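Side-chain contacts in nucleocapsid (Crimean-congo hemorrhagic fever virus, PDB 4AKL), which probably packages the viral genome by binding single- and double-stranded RNA, and probably also cuts double-stranded DNA without sequence preference: residues L170-R175 and A450-L455; G160-S165 and T429-F434; R175-I180 and K473-S478; A154-P159 and H456-G461. All blocks are in the same frame, centred on the assembly; numbering follows the deposited sequence.

Contact 1 (L170-R175 and A450-L455); sequences LSDMIR and ASEHLL
D172 and M173 of helix 163-181 meet E452 and L455 of helix 450-460 where the two helices cross almost perpendicularly, a helix-helix packing of the mainly helical nucleocapsid fold. The short axes pass 10.7 Å apart at a signed crossing angle of -95°, so the contact is confined to one spot, centred on M173 and E452. The polar part is a pair of acids: OD2 of D172 lies 2.7 Å from OE2 of E452, with the side chains crossing at about a right angle and the carboxylate planes turned 62° apart. Two arginines on D172 would probably offset the negative charge gathered there. R175, one turn on, grips D172 side-on through two nitrogens that share OD1, NE at 2.8 Å and NH2 at 3.0 Å, both in the guanidinium plane. R176 completes the cluster with a salt bridge to OD2 of D172. The rest is van der Waals packing by M173, which runs past E452 in the opposite direction, its CG 3.5 Å from OE1 of E452. Beyond that the thioether bends at chi3 (72°), which turns the methyl toward the backbone carbonyl of E452. SD of M173 makes an apolar contact with CD2 of L455 at 4.0 Å, while CE of M173 comes to 3.4 Å from the backbone O of E452.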
loop_
_atom_site.group_PDB
_atom_site.type_symbol
_atom_site.label_atom_id
_atom_site.label_comp_id
_atom_site.label_asym_id
_atom_site.label_seq_id
_atom_site.Cartn_x
_atom_site.Cartn_y
_atom_site.Cartn_z
ATOM N N LEU A 170 -11.607 -15.470 2.301
ATOM C CA LEU A 170 -12.454 -14.313 2.615
ATOM C C LEU A 170 -13.118 -14.338 4.014
ATOM O O LEU A 170 -13.214 -13.283 4.675
ATOM C CB LEU A 170 -13.527 -14.141 1.545
ATOM C CG LEU A 170 -13.045 -13.560 0.223
ATOM C CD1 LEU A 170 -14.203 -13.635 -0.810
ATOM C CD2 LEU A 170 -12.626 -12.093 0.417
ATOM N N SER A 171 -13.573 -15.504 4.461
ATOM C CA SER A 171 -14.132 -15.640 5.824
ATOM C C SER A 171 -13.110 -15.276 6.904
ATOM O O SER A 171 -13.442 -14.617 7.921
ATOM C CB SER A 171 -14.629 -17.064 6.062
ATOM O OG SER A 171 -15.611 -17.431 5.089
ATOM N N ASP A 172 -11.872 -15.709 6.707
ATOM C CA ASP A 172 -10.848 -15.373 7.666
ATOM C C ASP A 172 -10.488 -13.889 7.530
ATOM O O ASP A 172 -10.188 -13.220 8.525
ATOM C CB ASP A 172 -9.601 -16.221 7.452
ATOM C CG ASP A 172 -8.551 -15.954 8.504
ATOM O OD1 ASP A 172 -8.855 -16.082 9.710
ATOM O OD2 ASP A 172 -7.455 -15.606 8.109
ATOM N N MET A 173 -10.507 -13.388 6.302
ATOM C CA MET A 173 -10.169 -11.986 6.060
ATOM C C MET A 173 -11.224 -11.117 6.734
ATOM O O MET A 173 -10.860 -10.183 7.432
ATOM C CB MET A 173 -10.013 -11.676 4.555
ATOM C CG MET A 173 -8.833 -12.383 3.915
ATOM S SD MET A 173 -8.877 -12.683 2.115
ATOM C CE MET A 173 -8.626 -11.028 1.455
ATOM N N ILE A 174 -12.512 -11.443 6.557
ATOM C CA ILE A 174 -13.623 -10.688 7.218
ATOM C C ILE A 174 -13.593 -10.830 8.748
ATOM O O ILE A 174 -13.878 -9.863 9.466
ATOM C CB ILE A 174 -15.027 -11.097 6.670
ATOM C CG1 ILE A 174 -15.166 -10.759 5.165
ATOM C CG2 ILE A 174 -16.193 -10.377 7.449
ATOM C CD1 ILE A 174 -16.425 -11.396 4.480
ATOM N N ARG A 175 -13.275 -12.032 9.249
ATOM C CA ARG A 175 -13.008 -12.238 10.682
ATOM C C ARG A 175 -11.944 -11.235 11.196
ATOM O O ARG A 175 -12.116 -10.643 12.266
ATOM C CB ARG A 175 -12.528 -13.669 10.954
ATOM C CG ARG A 175 -12.184 -13.983 12.435
ATOM C CD ARG A 175 -11.472 -15.312 12.570
ATOM N NE ARG A 175 -10.084 -15.259 12.084
ATOM C CZ ARG A 175 -9.017 -14.875 12.796
ATOM N NH1 ARG A 175 -9.125 -14.484 14.060
ATOM N NH2 ARG A 175 -7.823 -14.882 12.221
ATOM N N ALA A 450 0.396 -13.580 4.063
ATOM C CA ALA A 450 0.806 -13.072 2.734
ATOM C C ALA A 450 -0.178 -13.409 1.587
ATOM O O ALA A 450 -0.491 -12.571 0.786
ATOM C CB ALA A 450 2.196 -13.596 2.330
ATOM N N SER A 451 -0.643 -14.639 1.538
ATOM C CA SER A 451 -1.572 -15.077 0.476
ATOM C C SER A 451 -2.900 -14.351 0.547
ATOM O O SER A 451 -3.501 -14.094 -0.485
ATOM C CB SER A 451 -1.786 -16.592 0.549
ATOM O OG SER A 451 -2.270 -16.939 1.838
ATOM N N GLU A 452 -3.361 -14.021 1.756
ATOM C CA GLU A 452 -4.575 -13.186 1.923
ATOM C C GLU A 452 -4.378 -11.740 1.429
ATOM O O GLU A 452 -5.279 -11.192 0.769
ATOM C CB GLU A 452 -5.072 -13.190 3.368
ATOM C CG GLU A 452 -5.630 -14.521 3.736
ATOM C CD GLU A 452 -6.143 -14.607 5.127
ATOM O OE1 GLU A 452 -6.132 -13.596 5.817
ATOM O OE2 GLU A 452 -6.568 -15.708 5.533
ATOM N N HIS A 453 -3.203 -11.151 1.731
ATOM C CA HIS A 453 -2.796 -9.813 1.253
ATOM C C HIS A 453 -2.812 -9.866 -0.291
ATOM O O HIS A 453 -3.324 -8.971 -0.948
ATOM C CB HIS A 453 -1.397 -9.533 1.871
ATOM C CG HIS A 453 -0.778 -8.205 1.565
ATOM N ND1 HIS A 453 -1.366 -6.991 1.888
ATOM C CD2 HIS A 453 0.420 -7.904 1.010
ATOM C CE1 HIS A 453 -0.558 -6.005 1.519
ATOM N NE2 HIS A 453 0.534 -6.533 0.985
ATOM N N LEU A 454 -2.243 -10.947 -0.852
ATOM C CA LEU A 454 -2.230 -11.103 -2.303
ATOM C C LEU A 454 -3.655 -11.185 -2.903
ATOM O O LEU A 454 -3.921 -10.539 -3.875
ATOM C CB LEU A 454 -1.420 -12.306 -2.741
ATOM C CG LEU A 454 0.108 -12.233 -2.622
ATOM C CD1 LEU A 454 0.666 -13.669 -2.896
ATOM C CD2 LEU A 454 0.809 -11.155 -3.535
ATOM N N LEU A 455 -4.541 -11.972 -2.315
ATOM C CA LEU A 455 -5.937 -12.051 -2.785
ATOM C C LEU A 455 -6.657 -10.707 -2.736
ATOM O O LEU A 455 -7.372 -10.331 -3.664
ATOM C CB LEU A 455 -6.736 -13.083 -1.975
ATOM C CG LEU A 455 -8.202 -13.344 -2.409
ATOM C CD1 LEU A 455 -8.284 -13.786 -3.845
ATOM C CD2 LEU A 455 -8.895 -14.367 -1.491
#

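Contact 2 (G160-S165 and T429-F434); sequences GEIVMS and TIVKLF
S165 and V431 mark the nearest approach of the two backbones, their CA atoms 6.6 Å apart, where the first turn of helix 163-181 comes up against the middle of helix 425-440. I162 sits at the N-cap position just before the first of these helices, so one partner of the contact precedes the helix and the other lies within its first turn. The side chain of V431 points between them and divides its two methyls: CG1 of V431 lies 3.6 Å from CB of S165, and CG2 of V431 lies 3.9 Å from CD1 of I162. I162 holds its CG1 between the backbone N and the carbonyl carbon (chi1 72°), and the extended end of the chain then brings CD1 obliquely across the valine branch. S165 touches mainly through its methylene; its hydroxyl OG is hydrogen-bonded to E435, one turn beyond V431 on the facing helix. V166 also packs on V431, continuing the apolar surface along helix 163-181. Between the two segments the contact is therefore held by dispersion and the exclusion of water, with direction supplied beside it by the polar link from S165 to E435.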
loop_
_atom_site.group_PDB
_atom_site.type_symbol
_atom_site.label_atom_id
_atom_site.label_comp_id
_atom_site.label_asym_id
_atom_site.label_seq_id
_atom_site.Cartn_x
_atom_site.Cartn_y
_atom_site.Cartn_z
ATOM N N GLY A 160 -14.107 -23.497 -10.698
ATOM C CA GLY A 160 -14.988 -24.139 -9.715
ATOM C C GLY A 160 -14.290 -24.908 -8.600
ATOM O O GLY A 160 -14.768 -24.941 -7.467
ATOM N N GLU A 161 -13.158 -25.520 -8.915
ATOM C CA GLU A 161 -12.424 -26.318 -7.947
ATOM C C GLU A 161 -11.678 -25.529 -6.854
ATOM O O GLU A 161 -11.145 -26.136 -5.927
ATOM C CB GLU A 161 -11.435 -27.246 -8.675
ATOM C CG GLU A 161 -10.357 -26.532 -9.494
ATOM C CD GLU A 161 -9.143 -27.417 -9.791
ATOM O OE1 GLU A 161 -8.651 -28.114 -8.864
ATOM O OE2 GLU A 161 -8.678 -27.418 -10.960
ATOM N N ILE A 162 -11.601 -24.203 -6.955
ATOM C CA ILE A 162 -11.029 -23.412 -5.868
ATOM C C ILE A 162 -12.023 -22.417 -5.273
ATOM O O ILE A 162 -11.641 -21.618 -4.439
ATOM C CB ILE A 162 -9.750 -22.713 -6.300
ATOM C CG1 ILE A 162 -10.031 -21.546 -7.260
ATOM C CG2 ILE A 162 -8.792 -23.736 -6.926
ATOM C CD1 ILE A 162 -8.850 -20.627 -7.424
ATOM N N VAL A 163 -13.292 -22.457 -5.695
ATOM C CA VAL A 163 -14.282 -21.513 -5.180
ATOM C C VAL A 163 -14.404 -21.558 -3.646
ATOM O O VAL A 163 -14.318 -20.531 -2.983
ATOM C CB VAL A 163 -15.681 -21.696 -5.861
ATOM C CG1 VAL A 163 -16.767 -21.039 -5.049
ATOM C CG2 VAL A 163 -15.670 -21.094 -7.249
ATOM N N MET A 164 -14.595 -22.735 -3.100
ATOM C CA MET A 164 -14.736 -22.873 -1.653
ATOM C C MET A 164 -13.437 -22.375 -0.920
ATOM O O MET A 164 -13.537 -21.678 0.069
ATOM C CB MET A 164 -15.175 -24.303 -1.277
ATOM C CG MET A 164 -16.750 -24.495 -1.102
ATOM S SD MET A 164 -17.937 -23.502 -2.097
ATOM C CE MET A 164 -18.531 -24.732 -3.296
ATOM N N SER A 165 -12.252 -22.706 -1.439
ATOM C CA SER A 165 -10.970 -22.228 -0.856
ATOM C C SER A 165 -10.869 -20.707 -0.847
ATOM O O SER A 165 -10.465 -20.125 0.135
ATOM C CB SER A 165 -9.759 -22.783 -1.626
ATOM O OG SER A 165 -9.489 -24.120 -1.259
ATOM N N THR A 429 -2.845 -19.934 -7.833
ATOM C CA THR A 429 -1.556 -19.934 -7.185
ATOM C C THR A 429 -1.612 -19.327 -5.766
ATOM O O THR A 429 -0.925 -19.821 -4.852
ATOM C CB THR A 429 -0.565 -19.170 -8.054
ATOM O OG1 THR A 429 -0.566 -19.734 -9.368
ATOM C CG2 THR A 429 0.874 -19.168 -7.436
ATOM N N ILE A 430 -2.398 -18.257 -5.587
ATOM C CA ILE A 430 -2.666 -17.666 -4.271
ATOM C C ILE A 430 -3.262 -18.695 -3.316
ATOM O O ILE A 430 -2.830 -18.826 -2.200
ATOM C CB ILE A 430 -3.631 -16.459 -4.383
ATOM C CG1 ILE A 430 -2.911 -15.242 -4.996
ATOM C CG2 ILE A 430 -4.186 -16.051 -3.018
ATOM C CD1 ILE A 430 -3.788 -14.013 -5.348
ATOM N N VAL A 431 -4.270 -19.418 -3.798
ATOM C CA VAL A 431 -4.998 -20.449 -3.043
ATOM C C VAL A 431 -4.086 -21.615 -2.635
ATOM O O VAL A 431 -4.139 -22.108 -1.478
ATOM C CB VAL A 431 -6.219 -20.985 -3.895
ATOM C CG1 VAL A 431 -6.682 -22.303 -3.426
ATOM C CG2 VAL A 431 -7.334 -19.973 -3.887
ATOM N N LYS A 432 -3.261 -22.056 -3.577
ATOM C CA LYS A 432 -2.382 -23.155 -3.318
ATOM C C LYS A 432 -1.378 -22.722 -2.251
ATOM O O LYS A 432 -1.052 -23.537 -1.386
ATOM C CB LYS A 432 -1.697 -23.700 -4.573
ATOM C CG LYS A 432 -1.491 -25.239 -4.521
ATOM C CD LYS A 432 -2.882 -25.953 -4.650
ATOM C CE LYS A 432 -2.864 -27.289 -5.283
ATOM N NZ LYS A 432 -2.590 -28.434 -4.386
ATOM N N LEU A 433 -0.930 -21.457 -2.258
ATOM C CA LEU A 433 -0.030 -20.986 -1.185
ATOM C C LEU A 433 -0.713 -20.926 0.183
ATOM O O LEU A 433 -0.085 -21.240 1.213
ATOM C CB LEU A 433 0.581 -19.645 -1.464
ATOM C CG LEU A 433 1.584 -19.682 -2.594
ATOM C CD1 LEU A 433 1.731 -18.291 -3.184
ATOM C CD2 LEU A 433 2.948 -20.244 -2.138
ATOM N N PHE A 434 -1.967 -20.512 0.191
ATOM C CA PHE A 434 -2.753 -20.497 1.389
ATOM C C PHE A 434 -2.893 -21.934 1.951
ATOM O O PHE A 434 -2.655 -22.134 3.101
ATOM C CB PHE A 434 -4.143 -19.888 1.117
ATOM C CG PHE A 434 -5.065 -19.900 2.322
ATOM C CD1 PHE A 434 -4.937 -18.943 3.327
ATOM C CD2 PHE A 434 -6.061 -20.836 2.442
ATOM C CE1 PHE A 434 -5.806 -18.954 4.416
ATOM C CE2 PHE A 434 -6.935 -20.836 3.551
ATOM C CZ PHE A 434 -6.790 -19.907 4.518
#

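Contact 3 (R175-I180 and K473-S478); sequences RRRNLI and KGNATS
R177 reaches N475 with CG anti to the backbone N (chi1 -176°) and a chain extended as far as NE, which carries the guanidinium well away from helix 163-181. N475 also sets its CG anti to the backbone N (chi1 179°), and the two side chains approach from opposite directions. The amide lies over one face of the guanidinium, the planes 30° apart, with ND2 of N475 4.1 Å above the centre of the R177 group. OD1 of N475 comes within 3.5 Å of NE of R177, but the angle is too poor for a hydrogen bond, since the oxygen sits above the plane in which the N-H bonds lie. Lower down the arginine, CD of R177 meets CG2 of T477 at 4.1 Å, the side chains crossing at a slant. The joint ties the C-terminal part of the helix to the loop that leads to strand 480-481. In that loop N475 stands just before the 3-10 segment 476-478, and its ND2 makes a weak bond to OG of S478 at 2.7 Å, which helps to set the amide's rotation. T477 packs further on L170 and I174 of the same helix. Because the guanidinium meets the amide by its face, its in-plane N-H groups are not used on N475, and the attraction is probably a modest one of van der Waals contact and of charge with dipole.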
loop_
_atom_site.group_PDB
_atom_site.type_symbol
_atom_site.label_atom_id
_atom_site.label_comp_id
_atom_site.label_asym_id
_atom_site.label_seq_id
_atom_site.Cartn_x
_atom_site.Cartn_y
_atom_site.Cartn_z
ATOM N N ARG A 175 -13.275 -12.032 9.249
ATOM C CA ARG A 175 -13.008 -12.238 10.682
ATOM C C ARG A 175 -11.944 -11.235 11.196
ATOM O O ARG A 175 -12.116 -10.643 12.266
ATOM C CB ARG A 175 -12.528 -13.669 10.954
ATOM C CG ARG A 175 -12.184 -13.983 12.435
ATOM C CD ARG A 175 -11.472 -15.312 12.570
ATOM N NE ARG A 175 -10.084 -15.259 12.084
ATOM C CZ ARG A 175 -9.017 -14.875 12.796
ATOM N NH1 ARG A 175 -9.125 -14.484 14.060
ATOM N NH2 ARG A 175 -7.823 -14.882 12.221
ATOM N N ARG A 176 -10.854 -11.064 10.422
ATOM C CA ARG A 176 -9.741 -10.136 10.768
ATOM C C ARG A 176 -10.174 -8.672 10.717
ATOM O O ARG A 176 -9.932 -7.904 11.641
ATOM C CB ARG A 176 -8.507 -10.352 9.850
ATOM C CG ARG A 176 -7.726 -11.631 10.146
ATOM C CD ARG A 176 -6.751 -12.018 8.983
ATOM N NE ARG A 176 -6.216 -13.346 9.253
ATOM C CZ ARG A 176 -5.195 -13.621 10.056
ATOM N NH1 ARG A 176 -4.528 -12.647 10.686
ATOM N NH2 ARG A 176 -4.820 -14.886 10.238
ATOM N N ARG A 177 -10.813 -8.309 9.625
ATOM C CA ARG A 177 -11.341 -6.982 9.424
ATOM C C ARG A 177 -12.287 -6.604 10.565
ATOM O O ARG A 177 -12.179 -5.498 11.104
ATOM C CB ARG A 177 -12.049 -6.928 8.075
ATOM C CG ARG A 177 -12.592 -5.562 7.636
ATOM C CD ARG A 177 -13.132 -5.632 6.169
ATOM N NE ARG A 177 -13.724 -4.347 5.778
ATOM C CZ ARG A 177 -14.951 -3.927 6.108
ATOM N NH1 ARG A 177 -15.777 -4.687 6.843
ATOM N NH2 ARG A 177 -15.370 -2.723 5.697
ATOM N N ASN A 178 -13.187 -7.515 10.943
ATOM C CA ASN A 178 -14.134 -7.262 12.042
ATOM C C ASN A 178 -13.500 -7.125 13.410
ATOM O O ASN A 178 -13.963 -6.330 14.220
ATOM C CB ASN A 178 -15.214 -8.348 12.125
ATOM C CG ASN A 178 -16.241 -8.246 11.013
ATOM O OD1 ASN A 178 -16.181 -7.366 10.146
ATOM N ND2 ASN A 178 -17.184 -9.159 11.033
ATOM N N LEU A 179 -12.464 -7.915 13.677
ATOM C CA LEU A 179 -11.662 -7.755 14.891
ATOM C C LEU A 179 -11.028 -6.367 14.923
ATOM O O LEU A 179 -11.071 -5.704 15.953
ATOM C CB LEU A 179 -10.545 -8.821 15.008
ATOM C CG LEU A 179 -10.914 -10.239 15.499
ATOM C CD1 LEU A 179 -9.670 -11.150 15.650
ATOM C CD2 LEU A 179 -11.700 -10.179 16.813
ATOM N N ILE A 180 -10.444 -5.946 13.794
ATOM C CA ILE A 180 -9.843 -4.619 13.681
ATOM C C ILE A 180 -10.901 -3.550 13.993
ATOM O O ILE A 180 -10.700 -2.750 14.891
ATOM C CB ILE A 180 -9.188 -4.386 12.295
ATOM C CG1 ILE A 180 -7.924 -5.254 12.141
ATOM C CG2 ILE A 180 -8.824 -2.919 12.109
ATOM C CD1 ILE A 180 -7.497 -5.487 10.692
ATOM N N LYS A 473 -11.908 2.554 -4.545
ATOM C CA LYS A 473 -13.033 2.719 -3.636
ATOM C C LYS A 473 -13.845 1.434 -3.537
ATOM O O LYS A 473 -14.053 0.721 -4.544
ATOM C CB LYS A 473 -13.944 3.938 -4.042
ATOM C CG LYS A 473 -13.513 4.632 -5.362
ATOM C CD LYS A 473 -14.291 5.864 -5.803
ATOM C CE LYS A 473 -13.616 6.503 -7.081
ATOM N NZ LYS A 473 -12.096 6.710 -6.890
ATOM N N GLY A 474 -14.296 1.149 -2.311
ATOM C CA GLY A 474 -15.138 -0.003 -2.014
ATOM C C GLY A 474 -14.471 -0.958 -1.041
ATOM O O GLY A 474 -13.458 -0.650 -0.457
ATOM N N ASN A 475 -15.079 -2.124 -0.889
ATOM C CA ASN A 475 -14.629 -3.155 0.017
ATOM C C ASN A 475 -14.288 -4.361 -0.852
ATOM O O ASN A 475 -15.187 -5.021 -1.408
ATOM C CB ASN A 475 -15.746 -3.455 1.038
ATOM C CG ASN A 475 -15.371 -4.565 2.042
ATOM O OD1 ASN A 475 -14.183 -4.776 2.372
ATOM N ND2 ASN A 475 -16.398 -5.279 2.536
ATOM N N ALA A 476 -12.989 -4.628 -1.008
ATOM C CA ALA A 476 -12.527 -5.786 -1.791
ATOM C C ALA A 476 -13.219 -7.076 -1.339
ATOM O O ALA A 476 -13.662 -7.873 -2.165
ATOM C CB ALA A 476 -11.018 -5.943 -1.686
ATOM N N THR A 477 -13.331 -7.232 -0.023
ATOM C CA THR A 477 -13.854 -8.446 0.607
ATOM C C THR A 477 -15.362 -8.729 0.437
ATOM O O THR A 477 -15.856 -9.746 0.943
ATOM C CB THR A 477 -13.486 -8.455 2.107
ATOM O OG1 THR A 477 -13.354 -9.814 2.560
ATOM C CG2 THR A 477 -14.514 -7.704 2.952
ATOM N N SER A 478 -16.072 -7.826 -0.254
ATOM C CA SER A 478 -17.471 -7.992 -0.607
ATOM C C SER A 478 -17.643 -8.702 -1.943
ATOM O O SER A 478 -18.747 -9.002 -2.323
ATOM C CB SER A 478 -18.170 -6.620 -0.687
ATOM O OG SER A 478 -18.187 -5.995 0.584
#

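Contact 4 (A154-P159 and H456-G461); sequences AEYKVP and HQSLVG
OH of Y156 and OG of S458 share a hydrogen bond of 2.7 Å in which either hydroxyl could be the donor. The hydroxyls meet at the far end of the tyrosine, where OG of S458, oblique to the ring, is also 3.4 Å from CZ of Y156. S458 holds OG anti to its backbone N (chi1 -169°), which swings the hydroxyl off the helix toward the ring. Nearer the root of the same tyrosine, L459 supplies the apolar half: its CD2 methyl sits over one face in a CH-pi contact, 3.6 Å from the ring centroid and 24° off the normal. The methyl is displaced toward the CB end, and its closest ring atom is CG of Y156 at 3.3 Å, a tight approach. Consecutive residues of one helix thus take the tyrosine at both ends, S458 at the hydroxyl and L459 at the base of the ring. Y156 belongs to strand 155-156, which pairs in parallel with strand 480-481 in a two-stranded sheet, and this ring is what the strand lays against the last turns of helix 450-460. That helix ends in a Schellman motif at G461, whose positive phi (113°) accompanies two weak bonds from its N, to O of Q457 and to O of S458. A427 of helix 425-440 also packs on Y156, and L170 of helix 163-181 touches L459.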
loop_
_atom_site.group_PDB
_atom_site.type_symbol
_atom_site.label_atom_id
_atom_site.label_comp_id
_atom_site.label_asym_id
_atom_site.label_seq_id
_atom_site.Cartn_x
_atom_site.Cartn_y
_atom_site.Cartn_z
ATOM N N ALA A 154 -16.489 -6.215 -8.360
ATOM C CA ALA A 154 -17.742 -6.729 -7.772
ATOM C C ALA A 154 -17.749 -8.247 -7.795
ATOM O O ALA A 154 -18.194 -8.892 -6.854
ATOM C CB ALA A 154 -18.953 -6.214 -8.543
ATOM N N GLU A 155 -17.255 -8.796 -8.894
ATOM C CA GLU A 155 -17.251 -10.210 -9.139
ATOM C C GLU A 155 -15.802 -10.651 -9.289
ATOM O O GLU A 155 -14.975 -9.891 -9.788
ATOM C CB GLU A 155 -18.021 -10.516 -10.442
ATOM C CG GLU A 155 -19.262 -9.592 -10.753
ATOM C CD GLU A 155 -20.674 -10.134 -10.336
ATOM O OE1 GLU A 155 -20.975 -11.335 -10.542
ATOM O OE2 GLU A 155 -21.492 -9.327 -9.818
ATOM N N TYR A 156 -15.488 -11.871 -8.856
ATOM C CA TYR A 156 -14.166 -12.460 -9.110
ATOM C C TYR A 156 -14.391 -13.852 -9.604
ATOM O O TYR A 156 -14.878 -14.706 -8.859
ATOM C CB TYR A 156 -13.333 -12.475 -7.853
ATOM C CG TYR A 156 -11.850 -12.723 -8.011
ATOM C CD1 TYR A 156 -11.053 -11.869 -8.746
ATOM C CD2 TYR A 156 -11.222 -13.783 -7.350
ATOM C CE1 TYR A 156 -9.667 -12.073 -8.861
ATOM C CE2 TYR A 156 -9.836 -13.992 -7.457
ATOM C CZ TYR A 156 -9.069 -13.137 -8.214
ATOM O OH TYR A 156 -7.705 -13.353 -8.316
ATOM N N LYS A 157 -14.029 -14.065 -10.866
ATOM C CA LYS A 157 -14.217 -15.347 -11.531
ATOM C C LYS A 157 -12.998 -16.223 -11.324
ATOM O O LYS A 157 -11.902 -15.842 -11.701
ATOM C CB LYS A 157 -14.432 -15.157 -13.029
ATOM C CG LYS A 157 -14.613 -16.457 -13.790
ATOM C CD LYS A 157 -15.957 -17.068 -13.524
ATOM C CE LYS A 157 -15.931 -18.560 -13.772
ATOM N NZ LYS A 157 -15.068 -18.947 -14.922
ATOM N N VAL A 158 -13.204 -17.397 -10.724
ATOM C CA VAL A 158 -12.157 -18.393 -10.519
ATOM C C VAL A 158 -12.713 -19.727 -10.974
ATOM O O VAL A 158 -13.904 -19.853 -11.058
ATOM C CB VAL A 158 -11.733 -18.500 -9.025
ATOM C CG1 VAL A 158 -11.182 -17.148 -8.503
ATOM C CG2 VAL A 158 -12.875 -18.982 -8.158
ATOM N N PRO A 159 -11.852 -20.721 -11.265
ATOM C CA PRO A 159 -12.282 -22.090 -11.526
ATOM C C PRO A 159 -13.082 -22.687 -10.370
ATOM O O PRO A 159 -12.758 -22.416 -9.226
ATOM C CB PRO A 159 -10.973 -22.865 -11.652
ATOM C CG PRO A 159 -9.952 -21.894 -11.837
ATOM C CD PRO A 159 -10.401 -20.571 -11.417
ATOM N N HIS A 456 -6.460 -10.010 -1.639
ATOM C CA HIS A 456 -7.063 -8.703 -1.407
ATOM C C HIS A 456 -6.697 -7.778 -2.552
ATOM O O HIS A 456 -7.548 -7.201 -3.183
ATOM C CB HIS A 456 -6.584 -8.150 -0.071
ATOM C CG HIS A 456 -7.224 -6.873 0.304
ATOM N ND1 HIS A 456 -8.496 -6.803 0.839
ATOM C CD2 HIS A 456 -6.778 -5.604 0.216
ATOM C CE1 HIS A 456 -8.801 -5.536 1.060
ATOM N NE2 HIS A 456 -7.771 -4.792 0.697
ATOM N N GLN A 457 -5.410 -7.705 -2.822
ATOM C CA GLN A 457 -4.868 -6.911 -3.899
ATOM C C GLN A 457 -5.365 -7.302 -5.263
ATOM O O GLN A 457 -5.562 -6.439 -6.065
ATOM C CB GLN A 457 -3.353 -6.961 -3.861
ATOM C CG GLN A 457 -2.889 -6.100 -2.686
ATOM C CD GLN A 457 -1.489 -6.233 -2.428
ATOM O OE1 GLN A 457 -0.661 -6.246 -3.346
ATOM N NE2 GLN A 457 -1.161 -6.337 -1.172
ATOM N N SER A 458 -5.532 -8.601 -5.523
ATOM C CA SER A 458 -6.134 -9.032 -6.763
ATOM C C SER A 458 -7.578 -8.592 -6.803
ATOM O O SER A 458 -8.056 -8.212 -7.843
ATOM C CB SER A 458 -6.077 -10.556 -6.921
ATOM O OG SER A 458 -6.443 -10.921 -8.218
ATOM N N LEU A 459 -8.267 -8.637 -5.673
ATOM C CA LEU A 459 -9.692 -8.243 -5.599
ATOM C C LEU A 459 -9.933 -6.716 -5.754
ATOM O O LEU A 459 -11.019 -6.310 -6.217
ATOM C CB LEU A 459 -10.355 -8.751 -4.308
ATOM C CG LEU A 459 -10.573 -10.264 -4.116
ATOM C CD1 LEU A 459 -11.196 -10.466 -2.773
ATOM C CD2 LEU A 459 -11.454 -10.915 -5.232
ATOM N N VAL A 460 -8.950 -5.885 -5.370
ATOM C CA VAL A 460 -9.077 -4.462 -5.577
ATOM C C VAL A 460 -8.853 -4.127 -7.073
ATOM O O VAL A 460 -9.267 -3.074 -7.517
ATOM C CB VAL A 460 -8.164 -3.609 -4.674
ATOM C CG1 VAL A 460 -8.349 -3.999 -3.153
ATOM C CG2 VAL A 460 -6.759 -3.735 -5.097
ATOM N N GLY A 461 -8.226 -5.039 -7.817
ATOM C CA GLY A 461 -8.033 -4.919 -9.244
ATOM C C GLY A 461 -6.602 -4.745 -9.682
ATOM O O GLY A 461 -6.372 -4.442 -10.863
#

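How the contacts relate
Helices 163-181 and 450-460 are the common elements: contacts 2 (at its start), 1 and 3 follow in order along the first, contacts 1 and 4 share the second. Contact 1 lies centrally, its centre about 9 Å from that of contact 3 and about 12 Å from those of contacts 2 and 4. It touches contact 3 where OG1 of T477 meets CD2 of L170 at 3.2 Å, and contact 4 where CD1 of L455 meets CE2 of Y156 at 3.9 Å. F434 and I430 of contact 2 pack on S451, E452 and L455 of contact 1. A476 bridges contacts 3 and 4 via H456 and V460. Contacts 2 and 3, centres about 19 Å apart, do not touch.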